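PDB 2HJ0: putative citrate lyase, alfa subunit, which belongs to the CitF family of citrate lyase alpha subunits and folds around two mixed, mostly parallel beta sheets flanked by helices. Local coordinates for residues Glu75-Tyr78 with Val79-Met82; Thr248-Pro251 with Lys252-Leu255; Arg292-Met295 with Ile296-Ile300; Asp330-His333 with Pro334-Val337. One frame throughout, in Å; residues are numbered along the deposited sequence.

Interaction 1: Glu75-Tyr78 with Val79-Met82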
ATOM      1  N   GLU A  75      15.010  -3.829 -21.693  1.00 13.52           N
ATOM      2  CA  GLU A  75      15.273  -4.619 -22.901  1.00 13.93           C
ATOM      3  C   GLU A  75      15.315  -6.112 -22.662  1.00 14.94           C
ATOM      4  O   GLU A  75      15.433  -6.893 -23.605  1.00 15.53           O
ATOM      5  CB  GLU A  75      16.582  -4.189 -23.555  1.00 13.47           C
ATOM      6  CG  GLU A  75      16.602  -2.750 -24.063  1.00 16.91           C
ATOM      7  CD  GLU A  75      15.588  -2.477 -25.184  1.00 17.54           C
ATOM      8  OE1 GLU A  75      15.161  -3.433 -25.873  1.00 14.40           O
ATOM      9  OE2 GLU A  75      15.244  -1.291 -25.373  1.00 19.01           O
ATOM     10  N   GLY A  76      15.228  -6.508 -21.400  1.00 16.12           N
ATOM     11  CA  GLY A  76      15.252  -7.918 -21.089  1.00 16.18           C
ATOM     12  C   GLY A  76      13.858  -8.461 -20.861  1.00 17.83           C
ATOM     13  O   GLY A  76      13.709  -9.640 -20.539  1.00 19.03           O
ATOM     14  N   ASP A  77      12.829  -7.631 -21.045  1.00 17.45           N
ATOM     15  CA  ASP A  77      11.455  -8.092 -20.809  1.00 18.13           C
ATOM     16  C   ASP A  77      10.959  -9.213 -21.712  1.00 19.03           C
ATOM     17  O   ASP A  77      11.232  -9.234 -22.910  1.00 19.40           O
ATOM     18  CB  ASP A  77      10.441  -6.951 -20.909  1.00 17.33           C
ATOM     19  CG  ASP A  77       9.020  -7.447 -20.742  1.00 17.47           C
ATOM     20  OD1 ASP A  77       8.659  -7.819 -19.611  1.00 18.45           O
ATOM     21  OD2 ASP A  77       8.270  -7.505 -21.744  1.00 19.21           O
ATOM     22  N   TYR A  78      10.204 -10.136 -21.124  1.00 19.12           N
ATOM     23  CA  TYR A  78       9.632 -11.253 -21.860  1.00 18.73           C
ATOM     24  C   TYR A  78       8.115 -11.289 -21.709  1.00 18.41           C
ATOM     25  O   TYR A  78       7.423 -11.819 -22.567  1.00 17.48           O
ATOM     26  CB  TYR A  78      10.193 -12.574 -21.353  1.00 19.83           C
ATOM     27  CG  TYR A  78      11.615 -12.886 -21.759  1.00 22.88           C
ATOM     28  CD1 TYR A  78      12.274 -13.981 -21.209  1.00 23.34           C
ATOM     29  CD2 TYR A  78      12.302 -12.104 -22.686  1.00 25.20           C
ATOM     30  CE1 TYR A  78      13.578 -14.297 -21.558  1.00 24.31           C
ATOM     31  CE2 TYR A  78      13.623 -12.418 -23.048  1.00 26.79           C
ATOM     32  CZ  TYR A  78      14.252 -13.522 -22.469  1.00 25.43           C
ATOM     33  OH  TYR A  78      15.558 -13.848 -22.772  1.00 24.32           O
ATOM     34  N   VAL A  79       7.612 -10.727 -20.610  1.00 18.74           N
ATOM     35  CA  VAL A  79       6.185 -10.708 -20.307  1.00 18.67           C
ATOM     36  C   VAL A  79       5.317 -10.056 -21.369  1.00 19.15           C
ATOM     37  O   VAL A  79       4.330 -10.643 -21.778  1.00 19.53           O
ATOM     38  CB  VAL A  79       5.927 -10.017 -18.957  1.00 19.55           C
ATOM     39  CG1 VAL A  79       4.448 -10.036 -18.620  1.00 17.81           C
ATOM     40  CG2 VAL A  79       6.729 -10.703 -17.873  1.00 19.40           C
HETATM   41  N   MSE A  80       5.674  -8.856 -21.816  1.00 21.18           N
HETATM   42  CA  MSE A  80       4.898  -8.152 -22.842  1.00 23.41           C
HETATM   43  C   MSE A  80       4.666  -9.016 -24.082  1.00 22.97           C
HETATM   44  O   MSE A  80       3.527  -9.345 -24.399  1.00 22.03           O
HETATM   45  CB  MSE A  80       5.611  -6.860 -23.265  1.00 27.06           C
HETATM   46  CG  MSE A  80       4.959  -5.542 -22.798  1.00 31.29           C
HETATM   47 SE   MSE A  80       3.810  -4.584 -24.100  1.00 35.82          SE
HETATM   48  CE  MSE A  80       5.132  -3.400 -24.924  1.00 33.59           C
ATOM     49  N   ASN A  81       5.748  -9.378 -24.771  1.00 22.81           N
ATOM     50  CA  ASN A  81       5.659 -10.180 -25.991  1.00 24.11           C
ATOM     51  C   ASN A  81       4.968 -11.498 -25.741  1.00 25.49           C
ATOM     52  O   ASN A  81       4.308 -12.052 -26.620  1.00 25.74           O
ATOM     53  CB  ASN A  81       7.045 -10.471 -26.575  1.00 22.83           C
ATOM     54  CG  ASN A  81       7.820  -9.216 -26.905  1.00 22.24           C
ATOM     55  OD1 ASN A  81       7.249  -8.188 -27.273  1.00 22.32           O
ATOM     56  ND2 ASN A  81       9.133  -9.298 -26.794  1.00 21.50           N
HETATM   57  N   MSE A  82       5.132 -12.001 -24.533  1.00 27.58           N
HETATM   58  CA  MSE A  82       4.534 -13.264 -24.145  1.00 29.71           C
HETATM   59  C   MSE A  82       3.002 -13.176 -24.136  1.00 29.16           C
HETATM   60  O   MSE A  82       2.332 -13.873 -24.898  1.00 28.98           O
HETATM   61  CB  MSE A  82       5.048 -13.637 -22.760  1.00 34.25           C
HETATM   62  CG  MSE A  82       5.023 -15.110 -22.439  1.00 40.54           C
HETATM   63 SE   MSE A  82       5.821 -15.363 -20.711  1.00 51.56          SE
HETATM   64  CE  MSE A  82       7.657 -15.032 -21.161  1.00 46.53           C
TER
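Asp-77 and Tyr-78 meet the first turn of helix 79-89 at its N-terminus, with Tyr-78 as the N-cap. Asp-77 stands just before the cap and turns its carboxylate onto the start of the helix. The polar contacts are side chain to backbone. Asp-77 OD2 takes the N-H of Met-80 at 2.9 Å, through its syn lone pair. Asp-77 OD1 receives a weak bond from Val-79 N at 3.2 Å. CG of Asp-77 is anti to the backbone N (chi1 177°), which brings both oxygens round to these two amides. OD2 of Asp-77 is also hydrogen-bonded to NE2 of His-106, in the loop before helix 109-114, so that oxygen has two partners. The negative charge of the carboxylate at a helix start would be expected to be favourable.

The backbone contact is the first helical turn. Met-82 N donates to Tyr-78 O at 3.0 Å. At the far end of Tyr-78, the hydroxyl makes a weak hydrogen bond to OD2 of Asp-236. Asn-81 ND2 is held by the carbonyl of Val-105.

The apolar contact uses Met-82, a selenomethionine. Its chain runs extended as far as SE, then bends at chi3 (-72°). The bend carries the terminal methyl back toward the cap, where Met-82 CE lies 3.5 Å from Tyr-78 CB.

Interaction 2: Thr248-Pro251 with Lys252-Leu255; sequences TKNP and KELL
Thr-248 and Glu-253 join their side chains across the start of helix 251-265. Two side-chain hydrogen bonds meet at the threonine hydroxyl. Thr-248 OG1 donates to Glu-253 OE2 at 2.7 Å, almost end-on to the C-O bond of the carboxylate. Thr-248 OG1 also accepts the N-H of Asn-250 at 3.1 Å. One hydroxyl therefore ties the loop backbone to the acid of the first turn. With chi1 at 180°, the Thr-248 hydroxyl points away from its own amide and forward at the helix. Glu-253 reaches back with its chain extended beyond CG.

The backbone bonds are those of the opening helical turn. Leu-254 N donates to Asn-250 O at 2.9 Å with an angle of 168°, and Leu-255 N donates to Pro-251 O at 3.0 Å.

The apolar contact is looser. Leu-254 CD2 lies 4.1 Å from the methyl CG2 of Thr-248. Both side chains also rest on helix 282-297, Thr-248 on Ala-286 and Leu-254 on Arg-289 and Phe-290.

Asn-250 holds the N-cap position, and Pro-251, with no N-H to give, fits the first position of the helix. The bond from Asn-250 N to Thr-248 OG1 makes an ST turn, set just before the N-terminus of helix 251-265.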
ATOM      1  N   THR A 248      31.387   8.456 -17.298  1.00 35.13           N
ATOM      2  CA  THR A 248      31.907   8.656 -18.639  1.00 33.26           C
ATOM      3  C   THR A 248      33.390   9.025 -18.642  1.00 32.76           C
ATOM      4  O   THR A 248      33.969   9.342 -17.604  1.00 32.61           O
ATOM      5  CB  THR A 248      31.108   9.752 -19.362  1.00 32.91           C
ATOM      6  OG1 THR A 248      31.627   9.942 -20.681  1.00 30.83           O
ATOM      7  CG2 THR A 248      31.184  11.059 -18.591  1.00 33.00           C
ATOM      8  N   LYS A 249      33.995   8.982 -19.822  1.00 32.97           N
ATOM      9  CA  LYS A 249      35.406   9.302 -19.999  1.00 32.43           C
ATOM     10  C   LYS A 249      35.519  10.466 -20.966  1.00 31.65           C
ATOM     11  O   LYS A 249      36.557  11.116 -21.049  1.00 31.04           O
ATOM     12  CB  LYS A 249      36.132   8.091 -20.572  1.00 34.35           C
ATOM     13  CG  LYS A 249      35.855   6.808 -19.815  1.00 36.69           C
ATOM     14  CD  LYS A 249      36.651   6.740 -18.523  1.00 36.69           C
ATOM     15  CE  LYS A 249      37.952   6.010 -18.749  1.00 36.90           C
ATOM     16  NZ  LYS A 249      37.683   4.629 -19.245  1.00 38.39           N
ATOM     17  N   ASN A 250      34.439  10.718 -21.701  1.00 31.89           N
ATOM     18  CA  ASN A 250      34.396  11.804 -22.674  1.00 31.77           C
ATOM     19  C   ASN A 250      34.635  13.149 -22.010  1.00 31.97           C
ATOM     20  O   ASN A 250      33.782  13.652 -21.276  1.00 31.09           O
ATOM     21  CB  ASN A 250      33.050  11.851 -23.377  1.00 31.89           C
ATOM     22  CG  ASN A 250      32.977  12.978 -24.376  1.00 33.30           C
ATOM     23  OD1 ASN A 250      33.693  12.974 -25.375  1.00 33.77           O
ATOM     24  ND2 ASN A 250      32.125  13.966 -24.106  1.00 33.76           N
ATOM     25  N   PRO A 251      35.786  13.770 -22.294  1.00 32.06           N
ATOM     26  CA  PRO A 251      36.137  15.070 -21.708  1.00 31.57           C
ATOM     27  C   PRO A 251      35.066  16.145 -21.852  1.00 30.99           C
ATOM     28  O   PRO A 251      34.821  16.909 -20.917  1.00 30.72           O
ATOM     29  CB  PRO A 251      37.429  15.433 -22.425  1.00 31.92           C
ATOM     30  CG  PRO A 251      37.239  14.802 -23.775  1.00 33.33           C
ATOM     31  CD  PRO A 251      36.672  13.447 -23.423  1.00 32.31           C
ATOM     32  N   LYS A 252      34.423  16.208 -23.012  1.00 30.14           N
ATOM     33  CA  LYS A 252      33.390  17.208 -23.220  1.00 29.50           C
ATOM     34  C   LYS A 252      32.266  16.979 -22.212  1.00 29.31           C
ATOM     35  O   LYS A 252      31.810  17.912 -21.546  1.00 28.31           O
ATOM     36  CB  LYS A 252      32.870  17.140 -24.658  1.00 30.04           C
ATOM     37  CG  LYS A 252      31.730  18.094 -24.981  1.00 31.48           C
ATOM     38  CD  LYS A 252      31.344  18.013 -26.452  1.00 33.65           C
ATOM     39  CE  LYS A 252      32.033  19.094 -27.272  1.00 37.30           C
ATOM     40  NZ  LYS A 252      33.522  19.125 -27.130  1.00 38.76           N
ATOM     41  N   GLU A 253      31.826  15.735 -22.077  1.00 29.21           N
ATOM     42  CA  GLU A 253      30.765  15.436 -21.132  1.00 28.90           C
ATOM     43  C   GLU A 253      31.192  15.749 -19.701  1.00 27.87           C
ATOM     44  O   GLU A 253      30.435  16.368 -18.946  1.00 28.19           O
ATOM     45  CB  GLU A 253      30.334  13.974 -21.269  1.00 30.74           C
ATOM     46  CG  GLU A 253      29.422  13.737 -22.466  1.00 35.05           C
ATOM     47  CD  GLU A 253      29.145  12.266 -22.727  1.00 37.75           C
ATOM     48  OE1 GLU A 253      28.278  11.960 -23.582  1.00 38.32           O
ATOM     49  OE2 GLU A 253      29.803  11.419 -22.081  1.00 39.00           O
ATOM     50  N   LEU A 254      32.406  15.343 -19.332  1.00 26.10           N
ATOM     51  CA  LEU A 254      32.919  15.600 -17.982  1.00 24.05           C
ATOM     52  C   LEU A 254      32.952  17.094 -17.641  1.00 23.34           C
ATOM     53  O   LEU A 254      32.767  17.486 -16.485  1.00 23.97           O
ATOM     54  CB  LEU A 254      34.322  15.007 -17.808  1.00 22.79           C
ATOM     55  CG  LEU A 254      34.403  13.514 -17.536  1.00 20.73           C
ATOM     56  CD1 LEU A 254      35.844  13.081 -17.491  1.00 21.80           C
ATOM     57  CD2 LEU A 254      33.703  13.216 -16.227  1.00 21.64           C
ATOM     58  N   LEU A 255      33.196  17.925 -18.644  1.00 21.28           N
ATOM     59  CA  LEU A 255      33.228  19.358 -18.427  1.00 19.81           C
ATOM     60  C   LEU A 255      31.806  19.814 -18.149  1.00 19.41           C
ATOM     61  O   LEU A 255      31.559  20.611 -17.246  1.00 19.17           O
ATOM     62  CB  LEU A 255      33.750  20.069 -19.670  1.00 20.52           C
ATOM     63  CG  LEU A 255      33.991  21.576 -19.570  1.00 19.05           C
ATOM     64  CD1 LEU A 255      35.314  21.815 -18.893  1.00 18.95           C
ATOM     65  CD2 LEU A 255      34.009  22.185 -20.957  1.00 18.11           C
TER

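Interaction 3: Arg292-Met295 with Ile296-Ile300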
ATOM      1  N   ARG A 292      29.962  14.962  -5.250  1.00 26.94           N
ATOM      2  CA  ARG A 292      30.467  14.232  -4.086  1.00 27.77           C
ATOM      3  C   ARG A 292      31.719  14.924  -3.529  1.00 28.38           C
ATOM      4  O   ARG A 292      31.804  15.208  -2.334  1.00 28.38           O
ATOM      5  CB  ARG A 292      30.807  12.776  -4.465  1.00 26.30           C
ATOM      6  CG  ARG A 292      31.193  11.889  -3.277  1.00 25.64           C
ATOM      7  CD  ARG A 292      31.472  10.448  -3.685  1.00 24.87           C
ATOM      8  NE  ARG A 292      32.853  10.266  -4.115  1.00 26.52           N
ATOM      9  CZ  ARG A 292      33.857   9.926  -3.312  1.00 26.51           C
ATOM     10  NH1 ARG A 292      33.639   9.712  -2.020  1.00 27.44           N
ATOM     11  NH2 ARG A 292      35.091   9.828  -3.797  1.00 25.46           N
ATOM     12  N   GLU A 293      32.680  15.186  -4.410  1.00 28.75           N
ATOM     13  CA  GLU A 293      33.922  15.846  -4.052  1.00 29.79           C
ATOM     14  C   GLU A 293      33.636  17.133  -3.280  1.00 29.08           C
ATOM     15  O   GLU A 293      34.203  17.367  -2.219  1.00 28.53           O
ATOM     16  CB  GLU A 293      34.714  16.164  -5.322  1.00 32.76           C
ATOM     17  CG  GLU A 293      36.157  16.592  -5.093  1.00 37.18           C
ATOM     18  CD  GLU A 293      36.811  17.149  -6.355  1.00 39.08           C
ATOM     19  OE1 GLU A 293      36.814  16.439  -7.389  1.00 39.75           O
ATOM     20  OE2 GLU A 293      37.327  18.294  -6.310  1.00 40.11           O
ATOM     21  N   GLN A 294      32.748  17.962  -3.809  1.00 29.41           N
ATOM     22  CA  GLN A 294      32.407  19.206  -3.140  1.00 30.01           C
ATOM     23  C   GLN A 294      31.693  18.960  -1.834  1.00 29.53           C
ATOM     24  O   GLN A 294      31.841  19.731  -0.891  1.00 29.38           O
ATOM     25  CB  GLN A 294      31.533  20.077  -4.038  1.00 31.50           C
ATOM     26  CG  GLN A 294      32.291  21.199  -4.736  1.00 33.06           C
ATOM     27  CD  GLN A 294      32.568  22.369  -3.821  1.00 33.20           C
ATOM     28  OE1 GLN A 294      33.139  22.209  -2.743  1.00 32.89           O
ATOM     29  NE2 GLN A 294      32.163  23.561  -4.248  1.00 34.69           N
HETATM   30  N   MSE A 295      30.905  17.896  -1.774  1.00 29.77           N
HETATM   31  CA  MSE A 295      30.183  17.587  -0.547  1.00 30.00           C
HETATM   32  C   MSE A 295      31.159  17.114   0.512  1.00 29.62           C
HETATM   33  O   MSE A 295      30.914  17.288   1.705  1.00 28.90           O
HETATM   34  CB  MSE A 295      29.138  16.504  -0.786  1.00 31.01           C
HETATM   35  CG  MSE A 295      27.951  16.950  -1.623  1.00 32.94           C
HETATM   36 SE   MSE A 295      26.838  15.445  -2.168  1.00 34.83          SE
HETATM   37  CE  MSE A 295      25.938  15.139  -0.465  1.00 33.19           C
ATOM     38  N   ILE A 296      32.255  16.500   0.070  1.00 28.94           N
ATOM     39  CA  ILE A 296      33.270  16.016   0.988  1.00 27.27           C
ATOM     40  C   ILE A 296      34.109  17.199   1.492  1.00 27.64           C
ATOM     41  O   ILE A 296      34.349  17.302   2.687  1.00 26.32           O
ATOM     42  CB  ILE A 296      34.162  14.946   0.318  1.00 25.21           C
ATOM     43  CG1 ILE A 296      33.350  13.684   0.057  1.00 23.10           C
ATOM     44  CG2 ILE A 296      35.327  14.600   1.220  1.00 26.59           C
ATOM     45  CD1 ILE A 296      34.095  12.613  -0.698  1.00 21.71           C
ATOM     46  N   LYS A 297      34.532  18.088   0.593  1.00 29.10           N
ATOM     47  CA  LYS A 297      35.314  19.259   0.989  1.00 31.90           C
ATOM     48  C   LYS A 297      34.583  19.933   2.148  1.00 32.96           C
ATOM     49  O   LYS A 297      35.171  20.216   3.198  1.00 32.31           O
ATOM     50  CB  LYS A 297      35.444  20.260  -0.167  1.00 33.79           C
ATOM     51  CG  LYS A 297      36.154  19.726  -1.419  1.00 36.70           C
ATOM     52  CD  LYS A 297      36.311  20.815  -2.496  1.00 37.93           C
ATOM     53  CE  LYS A 297      36.846  20.238  -3.811  1.00 39.20           C
ATOM     54  NZ  LYS A 297      38.158  19.529  -3.652  1.00 38.68           N
ATOM     55  N   ASP A 298      33.297  20.198   1.929  1.00 33.29           N
ATOM     56  CA  ASP A 298      32.434  20.793   2.939  1.00 33.72           C
ATOM     57  C   ASP A 298      32.005  19.576   3.748  1.00 34.43           C
ATOM     58  O   ASP A 298      32.385  18.459   3.420  1.00 35.93           O
ATOM     59  CB  ASP A 298      31.213  21.456   2.287  1.00 34.45           C
ATOM     60  CG  ASP A 298      31.594  22.450   1.193  1.00 35.13           C
ATOM     61  OD1 ASP A 298      32.403  23.359   1.468  1.00 36.42           O
ATOM     62  OD2 ASP A 298      31.087  22.325   0.054  1.00 35.20           O
ATOM     63  N   ASP A 299      31.238  19.753   4.808  1.00 34.10           N
ATOM     64  CA  ASP A 299      30.843  18.571   5.552  1.00 34.67           C
ATOM     65  C   ASP A 299      29.347  18.376   5.416  1.00 33.56           C
ATOM     66  O   ASP A 299      28.715  17.707   6.237  1.00 32.68           O
ATOM     67  CB  ASP A 299      31.249  18.713   7.018  1.00 37.43           C
ATOM     68  CG  ASP A 299      31.291  17.380   7.740  1.00 38.49           C
ATOM     69  OD1 ASP A 299      31.835  16.413   7.156  1.00 37.47           O
ATOM     70  OD2 ASP A 299      30.790  17.305   8.888  1.00 40.17           O
ATOM     71  N   ILE A 300      28.797  18.963   4.353  1.00 33.37           N
ATOM     72  CA  ILE A 300      27.366  18.891   4.085  1.00 32.41           C
ATOM     73  C   ILE A 300      26.935  17.491   3.664  1.00 30.75           C
ATOM     74  O   ILE A 300      27.667  16.762   2.989  1.00 29.38           O
ATOM     75  CB  ILE A 300      26.917  19.914   2.996  1.00 32.61           C
ATOM     76  CG1 ILE A 300      27.414  19.485   1.625  1.00 32.75           C
ATOM     77  CG2 ILE A 300      27.411  21.311   3.338  1.00 32.47           C
ATOM     78  CD1 ILE A 300      26.456  18.579   0.903  1.00 32.08           C
TER
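Ile-296 lays its CD1 methyl over one face of the Arg-292 guanidinium, with Arg-292 NH1 as the closest atom at 3.2 Å. The two side chains extend alongside one another, one helical turn apart. A bend at chi3 (86°) leaves the guanidinium with its face to that methyl. Its NH1 also forms a salt bridge with OE2 of Glu-319.

The next pair carries opposite charges. Glu-293 OE2 and Lys-297 NZ form an i to i+4 salt bridge at 3.0 Å, weak as a hydrogen bond, on an exposed side of the helix. The backbone of the same pair is bonded too, Lys-297 N to Glu-293 O at 2.9 Å.

The helix closes at Lys-297. Asp-298, the first residue past it, still gives its N-H to Gln-294 O (3.2 Å, 172°). Asp-298 OD2 is hydrogen-bonded to OH of Tyr-270, which also bonds weakly to Gln-294 O.

Past the helix the chain turns across its end. Ile-300 brings CD1 to 3.4 Å from CG of Met-295, a buried selenomethionine lying roughly perpendicular to it. Both also touch Phe-274. This places the contact at the C-terminal end of helix 282-297, the crossover helix of a beta-alpha-beta unit, between strands 275-277 and 302-305.

Interaction 4: Asp330-His333 with Pro334-Val337; sequences DFDH and PSAV
Asp-332 meets Ser-335 through a single carboxylate oxygen. Asp-332 OD2 accepts the backbone N-H of Ser-335 at 3.1 Å. That donor lies well above the carboxylate plane, 43° out of it. Ser-335 OG lies 2.8 Å from Asp-332 OD2, but its position is doubtful. The torsion of Asp-332 explains the reach. CG sits between the backbone N and the carbonyl carbon (chi1 59°), and the carboxylate is thereby swung over the first turn. The ring of Pro-334 is set crosswise to this side chain, with its CG 3.4 Å from CG of Asp-332. The other oxygen, OD1, is taken by the N-H of Asn-311.

Asp-332 is thus the N-cap of helix 333-341, and its OD2 makes the capping bond. The carbonyl O of Asp-332 accepts from Ala-336 N at 3.2 Å. The next bond of the turn runs from Val-337 N to His-333 O at 2.8 Å.

In His-333, CG opposite the backbone N (chi1 -180°) sends the imidazole to where Val-337, four residues on, can cover it. Val-337 puts its CG2 over one face of the His-333 ring, 3.4 Å from the centroid, in a CH-pi contact. The methyl is offset toward the rim, nearest NE2 and CE1.

Asp-330 comes from the end of strand 329-330 and is buried. Its OD1 is hydrogen-bonded to the N-H of Ser-189. Asp-330 OD1 also lies 3.4 Å from CA of Ala-336, while OD2 lies beside CB of Ser-335 and close to the Asp-327 carboxylate.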
ATOM      1  N   ASP A 330      15.226   0.891 -10.778  1.00 10.12           N
ATOM      2  CA  ASP A 330      16.662   0.671 -10.735  1.00 10.20           C
ATOM      3  C   ASP A 330      17.214   0.593 -12.136  1.00 11.16           C
ATOM      4  O   ASP A 330      16.551   0.088 -13.035  1.00 11.62           O
ATOM      5  CB  ASP A 330      16.970  -0.618  -9.999  1.00 10.65           C
ATOM      6  CG  ASP A 330      16.641  -0.533  -8.550  1.00 11.34           C
ATOM      7  OD1 ASP A 330      15.834  -1.361  -8.074  1.00 13.71           O
ATOM      8  OD2 ASP A 330      17.192   0.372  -7.885  1.00 12.44           O
ATOM      9  N   PHE A 331      18.435   1.080 -12.317  1.00 13.21           N
ATOM     10  CA  PHE A 331      19.069   1.069 -13.625  1.00 15.12           C
ATOM     11  C   PHE A 331      20.299   0.151 -13.755  1.00 17.24           C
ATOM     12  O   PHE A 331      21.051   0.246 -14.729  1.00 18.08           O
ATOM     13  CB  PHE A 331      19.417   2.502 -14.030  1.00 15.21           C
ATOM     14  CG  PHE A 331      18.264   3.258 -14.642  1.00 16.57           C
ATOM     15  CD1 PHE A 331      18.181   3.435 -16.018  1.00 17.18           C
ATOM     16  CD2 PHE A 331      17.254   3.784 -13.844  1.00 17.13           C
ATOM     17  CE1 PHE A 331      17.107   4.127 -16.583  1.00 17.74           C
ATOM     18  CE2 PHE A 331      16.183   4.475 -14.406  1.00 17.04           C
ATOM     19  CZ  PHE A 331      16.109   4.646 -15.773  1.00 17.13           C
ATOM     20  N   ASP A 332      20.507  -0.723 -12.773  1.00 17.78           N
ATOM     21  CA  ASP A 332      21.606  -1.687 -12.806  1.00 21.23           C
ATOM     22  C   ASP A 332      21.476  -2.671 -11.648  1.00 22.66           C
ATOM     23  O   ASP A 332      20.905  -2.347 -10.608  1.00 24.98           O
ATOM     24  CB  ASP A 332      22.975  -0.991 -12.783  1.00 22.22           C
ATOM     25  CG  ASP A 332      23.179  -0.139 -11.561  1.00 24.37           C
ATOM     26  OD1 ASP A 332      24.182   0.599 -11.527  1.00 24.18           O
ATOM     27  OD2 ASP A 332      22.345  -0.201 -10.633  1.00 27.95           O
ATOM     28  N   HIS A 333      21.997  -3.876 -11.830  1.00 22.16           N
ATOM     29  CA  HIS A 333      21.887  -4.900 -10.803  1.00 22.12           C
ATOM     30  C   HIS A 333      22.261  -4.455  -9.387  1.00 21.18           C
ATOM     31  O   HIS A 333      21.510  -4.677  -8.437  1.00 22.67           O
ATOM     32  CB  HIS A 333      22.716  -6.120 -11.197  1.00 24.96           C
ATOM     33  CG  HIS A 333      22.660  -7.227 -10.199  1.00 27.04           C
ATOM     34  ND1 HIS A 333      21.486  -7.870  -9.870  1.00 27.97           N
ATOM     35  CD2 HIS A 333      23.621  -7.766  -9.414  1.00 28.35           C
ATOM     36  CE1 HIS A 333      21.727  -8.755  -8.921  1.00 29.63           C
ATOM     37  NE2 HIS A 333      23.013  -8.712  -8.625  1.00 30.47           N
ATOM     38  N   PRO A 334      23.429  -3.823  -9.221  1.00 19.66           N
ATOM     39  CA  PRO A 334      23.833  -3.379  -7.882  1.00 17.79           C
ATOM     40  C   PRO A 334      22.804  -2.489  -7.183  1.00 16.60           C
ATOM     41  O   PRO A 334      22.617  -2.598  -5.967  1.00 17.19           O
ATOM     42  CB  PRO A 334      25.171  -2.674  -8.138  1.00 16.81           C
ATOM     43  CG  PRO A 334      25.047  -2.204  -9.543  1.00 18.43           C
ATOM     44  CD  PRO A 334      24.390  -3.366 -10.238  1.00 19.10           C
ATOM     45  N   SER A 335      22.131  -1.616  -7.932  1.00 14.16           N
ATOM     46  CA  SER A 335      21.112  -0.758  -7.320  1.00 11.37           C
ATOM     47  C   SER A 335      19.926  -1.592  -6.880  1.00 10.10           C
ATOM     48  O   SER A 335      19.333  -1.344  -5.834  1.00 10.08           O
ATOM     49  CB  SER A 335      20.628   0.312  -8.287  1.00 10.79           C
ATOM     50  OG  SER A 335      21.606   1.322  -8.433  1.00 11.00           O
ATOM     51  N   ALA A 336      19.572  -2.585  -7.681  1.00  8.80           N
ATOM     52  CA  ALA A 336      18.463  -3.423  -7.308  1.00  8.58           C
ATOM     53  C   ALA A 336      18.886  -4.184  -6.057  1.00  9.57           C
ATOM     54  O   ALA A 336      18.100  -4.352  -5.132  1.00 10.92           O
ATOM     55  CB  ALA A 336      18.119  -4.369  -8.424  1.00  7.00           C
ATOM     56  N   VAL A 337      20.137  -4.622  -6.005  1.00 10.57           N
ATOM     57  CA  VAL A 337      20.606  -5.368  -4.844  1.00 11.08           C
ATOM     58  C   VAL A 337      20.541  -4.531  -3.584  1.00 11.67           C
ATOM     59  O   VAL A 337      20.103  -5.003  -2.535  1.00 11.30           O
ATOM     60  CB  VAL A 337      22.037  -5.855  -5.058  1.00 12.62           C
ATOM     61  CG1 VAL A 337      22.564  -6.527  -3.788  1.00 11.69           C
ATOM     62  CG2 VAL A 337      22.058  -6.844  -6.230  1.00 13.12           C
TER

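Overall arrangement
Interactions 1, 2 and 4 all lie at helix starts, while interaction 3 lies at a helix end. Interactions 1 and 4 are partly buried, with centres about 19 Å apart. Each sets an aspartate carboxylate against backbone N-H: two amides in the first, one weakly, from just before the N-cap, and one in the second, from the N-cap itself. Interactions 2 and 3 are surface contacts, about 21 Å apart between centres. The threonine-glutamate bond of interaction 2 is partly sheltered by helix 282-297, whereas the glutamate-lysine pair of interaction 3 is exposed. They share that helix, which carries interaction 3 and receives side chains of interaction 2. No two of the four touch.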